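Local coordinates for pectinesterase 1 (Solanum lycopersicum, PDB 1XG2) that hydrolyses the methyl esters of pectin in plant cell walls, leaving de-esterified polygalacturonate chains and methanol, and is held here by a specific inhibitor protein, at the interface of chains A and B. Numbering follows the deposited sequence. Chains: chain A, Pectinesterase 1; chain B, Pectinesterase inhibitor.

Contact 1: the interface of chains A and B. Residues chain A 90, 118-119, 139-140; chain B 88, 104.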
loop_
_atom_site.group_PDB
_atom_site.type_symbol
_atom_site.label_atom_id
_atom_site.label_comp_id
_atom_site.label_asym_id
_atom_site.label_seq_id
_atom_site.Cartn_x
_atom_site.Cartn_y
_atom_site.Cartn_z
ATOM N N GLN A 90 -2.449 -2.731 -13.079
ATOM C CA GLN A 90 -3.778 -2.173 -12.856
ATOM C C GLN A 90 -4.882 -3.222 -13.026
ATOM O O GLN A 90 -4.848 -3.983 -13.976
ATOM C CB GLN A 90 -4.024 -1.023 -13.850
ATOM C CG GLN A 90 -5.356 -0.316 -13.725
ATOM C CD GLN A 90 -5.649 0.564 -14.955
ATOM O OE1 GLN A 90 -4.897 1.499 -15.233
ATOM N NE2 GLN A 90 -6.720 0.249 -15.691
ATOM N N ASP A 118 -3.466 -0.394 -8.790
ATOM C CA ASP A 118 -4.693 0.355 -8.632
ATOM C C ASP A 118 -5.901 -0.459 -9.073
ATOM O O ASP A 118 -5.820 -1.240 -10.028
ATOM C CB ASP A 118 -4.611 1.645 -9.426
ATOM C CG ASP A 118 -5.749 2.584 -9.121
ATOM O OD1 ASP A 118 -6.041 2.811 -7.936
ATOM O OD2 ASP A 118 -6.392 3.167 -10.010
ATOM N N MET A 119 -7.019 -0.240 -8.383
ATOM C CA MET A 119 -8.281 -0.937 -8.604
ATOM C C MET A 119 -8.101 -2.457 -8.574
ATOM O O MET A 119 -8.584 -3.184 -9.433
ATOM C CB MET A 119 -8.833 -0.505 -9.963
ATOM C CG MET A 119 -9.069 1.005 -10.046
ATOM S SD MET A 119 -9.805 1.495 -11.611
ATOM C CE MET A 119 -8.295 1.544 -12.588
ATOM N N GLN A 139 -1.809 2.867 -4.232
ATOM C CA GLN A 139 -2.982 2.767 -5.100
ATOM C C GLN A 139 -4.208 2.271 -4.341
ATOM O O GLN A 139 -4.164 2.084 -3.124
ATOM C CB GLN A 139 -2.723 1.927 -6.370
ATOM C CG GLN A 139 -1.408 2.182 -7.101
ATOM C CD GLN A 139 -1.359 3.498 -7.884
ATOM O OE1 GLN A 139 -2.088 4.435 -7.581
ATOM N NE2 GLN A 139 -0.467 3.571 -8.866
ATOM N N ARG A 140 -5.321 2.116 -5.059
ATOM C CA ARG A 140 -6.600 1.762 -4.442
ATOM C C ARG A 140 -6.812 0.251 -4.472
ATOM O O ARG A 140 -6.730 -0.376 -5.532
ATOM C CB ARG A 140 -7.769 2.459 -5.135
ATOM C CG ARG A 140 -7.826 3.954 -4.884
ATOM C CD ARG A 140 -8.741 4.718 -5.828
ATOM N NE ARG A 140 -8.281 4.673 -7.208
ATOM C CZ ARG A 140 -8.687 5.492 -8.195
ATOM N NH1 ARG A 140 -9.578 6.449 -7.978
ATOM N NH2 ARG A 140 -8.177 5.351 -9.401
ATOM N N GLN B 88 0.233 8.419 -16.117
ATOM C CA GLN B 88 -1.207 8.238 -16.048
ATOM C C GLN B 88 -1.893 9.411 -15.375
ATOM O O GLN B 88 -3.021 9.738 -15.703
ATOM C CB GLN B 88 -1.548 6.955 -15.290
ATOM C CG GLN B 88 -1.227 5.703 -16.090
ATOM C CD GLN B 88 -2.286 4.642 -15.935
ATOM O OE1 GLN B 88 -1.994 3.553 -15.437
ATOM N NE2 GLN B 88 -3.530 4.953 -16.358
ATOM N N TYR B 104 -2.552 8.557 -7.860
ATOM C CA TYR B 104 -1.381 8.244 -8.666
ATOM C C TYR B 104 -0.196 9.141 -8.300
ATOM O O TYR B 104 0.932 8.657 -8.262
ATOM C CB TYR B 104 -1.679 8.295 -10.161
ATOM C CG TYR B 104 -2.389 7.050 -10.646
ATOM C CD1 TYR B 104 -3.656 6.730 -10.163
ATOM C CD2 TYR B 104 -1.791 6.167 -11.546
ATOM C CE1 TYR B 104 -4.324 5.598 -10.591
ATOM C CE2 TYR B 104 -2.479 5.003 -11.988
ATOM C CZ TYR B 104 -3.747 4.751 -11.498
ATOM O OH TYR B 104 -4.457 3.627 -11.879
#
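Loops of the pectinesterase beta-helix, carrying A:Gln90, A:Asp118 and A:Gln139, and the start of strand 140-144 meet helix 98-118 of the inhibitor's four-helix bundle, with a turn of helix 66-95 alongside. B:Tyr104 of the inhibitor reaches across to A:Asp118: its phenol OH donates a hydrogen bond to carboxylate oxygen OD2 at 2.7 Å. Ring and carboxylate stand almost perpendicular, 83° between their planes, and the hydroxyl comes to OD2 from above the carboxylate plane. That approach suits an acid whose in-plane positions are largely taken within the enzyme. A:Arg140 grips A:Asp118 side-on, NE donating a hydrogen bond to OD1 at 3.0 Å while NH2 forms a salt bridge with OD2 at 2.9 Å; both bonds are nearly straight, use syn lone pairs and lie close to the guanidinium plane. The backbone N of A:Arg140 takes the anti lone pair of OD1. With CG anti to its own backbone N (chi1 -170°), A:Asp118 turns its carboxylate toward this donor set. The second-shell arginine thus holds the acid in position for the tyrosine, and its charge would be expected to keep the carboxylate ionised.

Tyrosine suits the place because it combines a long reach and a terminal donor with a broad apolar ring. One face of that ring is covered by the amide of A:Gln139, whose OE1 sits 3.8 Å above the ring plane toward the rim; amide and ring planes are 55° apart. Farther along the enzyme surface, A:Gln90, extended beyond CG, meets B:Gln88 more loosely. This is a contact of polar tips without an assigned hydrogen bond, the amide carbonyl oxygens A:Gln90 OE1 and B:Gln88 OE1 coming nearest at 3.6 Å.

Contact 2: the interface of chains A and B. Residues chain A 137-139, 158, 191; chain B 85, 103-104, 106-107, 110.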
loop_
_atom_site.group_PDB
_atom_site.type_symbol
_atom_site.label_atom_id
_atom_site.label_comp_id
_atom_site.label_asym_id
_atom_site.label_seq_id
_atom_site.Cartn_x
_atom_site.Cartn_y
_atom_site.Cartn_z
ATOM N N HIS A 137 0.893 -1.334 -0.524
ATOM C CA HIS A 137 1.926 -0.328 -0.758
ATOM C C HIS A 137 1.350 1.017 -1.205
ATOM O O HIS A 137 1.650 2.066 -0.633
ATOM C CB HIS A 137 2.928 -0.860 -1.794
ATOM C CG HIS A 137 4.019 0.102 -2.137
ATOM N ND1 HIS A 137 3.806 1.221 -2.904
ATOM C CD2 HIS A 137 5.336 0.110 -1.823
ATOM C CE1 HIS A 137 4.936 1.897 -3.021
ATOM N NE2 HIS A 137 5.883 1.243 -2.377
ATOM N N SER A 138 0.515 0.976 -2.229
ATOM C CA SER A 138 0.018 2.191 -2.856
ATOM C C SER A 138 -1.140 1.832 -3.739
ATOM O O SER A 138 -1.407 0.648 -3.975
ATOM C CB SER A 138 1.120 2.877 -3.672
ATOM O OG SER A 138 1.723 1.971 -4.574
ATOM N N GLN A 139 -1.809 2.867 -4.232
ATOM C CA GLN A 139 -2.982 2.767 -5.100
ATOM C C GLN A 139 -4.208 2.271 -4.341
ATOM O O GLN A 139 -4.164 2.084 -3.124
ATOM C CB GLN A 139 -2.723 1.927 -6.370
ATOM C CG GLN A 139 -1.408 2.182 -7.101
ATOM C CD GLN A 139 -1.359 3.498 -7.884
ATOM O OE1 GLN A 139 -2.088 4.435 -7.581
ATOM N NE2 GLN A 139 -0.467 3.571 -8.866
ATOM N N ASN A 158 0.936 2.481 2.247
ATOM C CA ASN A 158 0.227 3.731 2.057
ATOM C C ASN A 158 -0.754 3.662 0.898
ATOM O O ASN A 158 -0.954 4.642 0.179
ATOM C CB ASN A 158 1.231 4.861 1.854
ATOM C CG ASN A 158 0.614 6.236 1.957
ATOM O OD1 ASN A 158 -0.336 6.444 2.744
ATOM N ND2 ASN A 158 1.105 7.178 1.165
ATOM N N GLN A 191 -1.979 13.570 0.665
ATOM C CA GLN A 191 -2.233 12.261 0.085
ATOM C C GLN A 191 -3.594 11.719 0.546
ATOM O O GLN A 191 -3.868 11.668 1.741
ATOM C CB GLN A 191 -1.123 11.263 0.468
ATOM C CG GLN A 191 0.275 11.548 -0.080
ATOM C CD GLN A 191 1.311 10.518 0.398
ATOM O OE1 GLN A 191 1.556 10.370 1.607
ATOM N NE2 GLN A 191 1.904 9.806 -0.538
ATOM N N SER B 85 3.167 5.996 -13.065
ATOM C CA SER B 85 2.036 6.582 -12.372
ATOM C C SER B 85 1.871 8.054 -12.713
ATOM O O SER B 85 0.750 8.530 -12.857
ATOM C CB SER B 85 2.137 6.384 -10.850
ATOM O OG SER B 85 1.865 5.030 -10.510
ATOM N N ILE B 103 -4.398 9.842 -6.059
ATOM C CA ILE B 103 -3.903 8.490 -5.812
ATOM C C ILE B 103 -2.603 8.194 -6.583
ATOM O O ILE B 103 -1.653 7.640 -6.011
ATOM C CB ILE B 103 -4.996 7.463 -6.186
ATOM C CG1 ILE B 103 -6.224 7.614 -5.276
ATOM C CG2 ILE B 103 -4.437 6.030 -6.142
ATOM C CD1 ILE B 103 -5.987 7.327 -3.830
ATOM N N TYR B 104 -2.552 8.557 -7.860
ATOM C CA TYR B 104 -1.381 8.244 -8.666
ATOM C C TYR B 104 -0.196 9.141 -8.300
ATOM O O TYR B 104 0.932 8.657 -8.262
ATOM C CB TYR B 104 -1.679 8.295 -10.161
ATOM C CG TYR B 104 -2.389 7.050 -10.646
ATOM C CD1 TYR B 104 -3.656 6.730 -10.163
ATOM C CD2 TYR B 104 -1.791 6.167 -11.546
ATOM C CE1 TYR B 104 -4.324 5.598 -10.591
ATOM C CE2 TYR B 104 -2.479 5.003 -11.988
ATOM C CZ TYR B 104 -3.747 4.751 -11.498
ATOM O OH TYR B 104 -4.457 3.627 -11.879
ATOM N N SER B 106 0.200 10.311 -5.282
ATOM C CA SER B 106 0.572 9.767 -3.983
ATOM C C SER B 106 1.469 8.544 -4.143
ATOM O O SER B 106 2.443 8.380 -3.399
ATOM C CB SER B 106 -0.664 9.386 -3.155
ATOM O OG SER B 106 -1.380 10.524 -2.733
ATOM N N ALA B 107 1.159 7.700 -5.132
ATOM C CA ALA B 107 1.956 6.504 -5.393
ATOM C C ALA B 107 3.352 6.873 -5.887
ATOM O O ALA B 107 4.347 6.260 -5.482
ATOM C CB ALA B 107 1.259 5.582 -6.417
ATOM N N ASP B 110 5.513 8.074 -3.133
ATOM C CA ASP B 110 5.932 6.938 -2.319
ATOM C C ASP B 110 7.000 6.053 -2.965
ATOM O O ASP B 110 7.602 5.225 -2.288
ATOM C CB ASP B 110 4.721 6.067 -1.991
ATOM C CG ASP B 110 3.837 6.668 -0.915
ATOM O OD1 ASP B 110 4.247 7.642 -0.229
ATOM O OD2 ASP B 110 2.717 6.193 -0.661
HETATM O O HOH W 1 -1.514 5.699 -3.963
HETATM O O HOH W 2 0.221 5.947 -1.975
HETATM O O HOH W 3 3.810 8.314 2.209
#
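The enzyme loop 137-139, with loop residues A:Asn158 and A:Gln191, lies along helix 98-118 of the inhibitor, and B:Ser85 of helix 66-95 borders it. B:Asp110 receives amide donors from two enzyme loops. A:Asn158 gives ND2 to OD2 at 2.6 Å, using the syn lone pair, the two side chains crossing at about a right angle. A:Gln191, extended beyond CG, arrives tip to tip and puts NE2 3.2 Å from OD1, above the carboxylate plane; the bond is fairly straight, 166° at the hydrogen. A short acid on a helix suits this pair, offering an oxygen to each amide, and both donors are neutral. Water 3 joins OD1 to A:Gln191 OE1, so both ends of that amide are tied to the same acid.

Between this acid and A:Gln139, the small side chain of B:Ala107 lets the helix come close: its CB lies 3.9 Å from A:Ser138 CB and 3.7 Å from A:Gln139 CD. The A:Gln139 chain bends at chi2 (-74°), laying its amide over this methyl group, while NE2 makes a weak hydrogen bond to B:Ser85 OG. A:Ser138 OG is held within the enzyme by A:His137 ND1, in the plane of the imidazole. Linked waters 1 and 2 bridge the chains: water 2 ties B:Asp110 OD2 to A:Asn158 O, and water 1 lies 2.9 Å from A:Gln139 N and 2.8 Å from B:Ile103 O.

Contact 1 and contact 2 are neighbouring parts of one enzyme–inhibitor interface, the centres of their C-alpha atoms about 8 Å apart. A:Gln139 and B:Tyr104 belong to both, and helices 66-95 and 98-118 of the inhibitor supply residues to each. Successive turns of helix 98-118 therefore engage different loops of the beta-helix, which should fix the helix's register and orientation on the enzyme. The centre of contact 1 is about 20 Å from A:Asp132 and 21 Å from A:Asp153, the predicted catalytic pair, so contact 1 appears to hold the complex together at a distance from the catalytic aspartates.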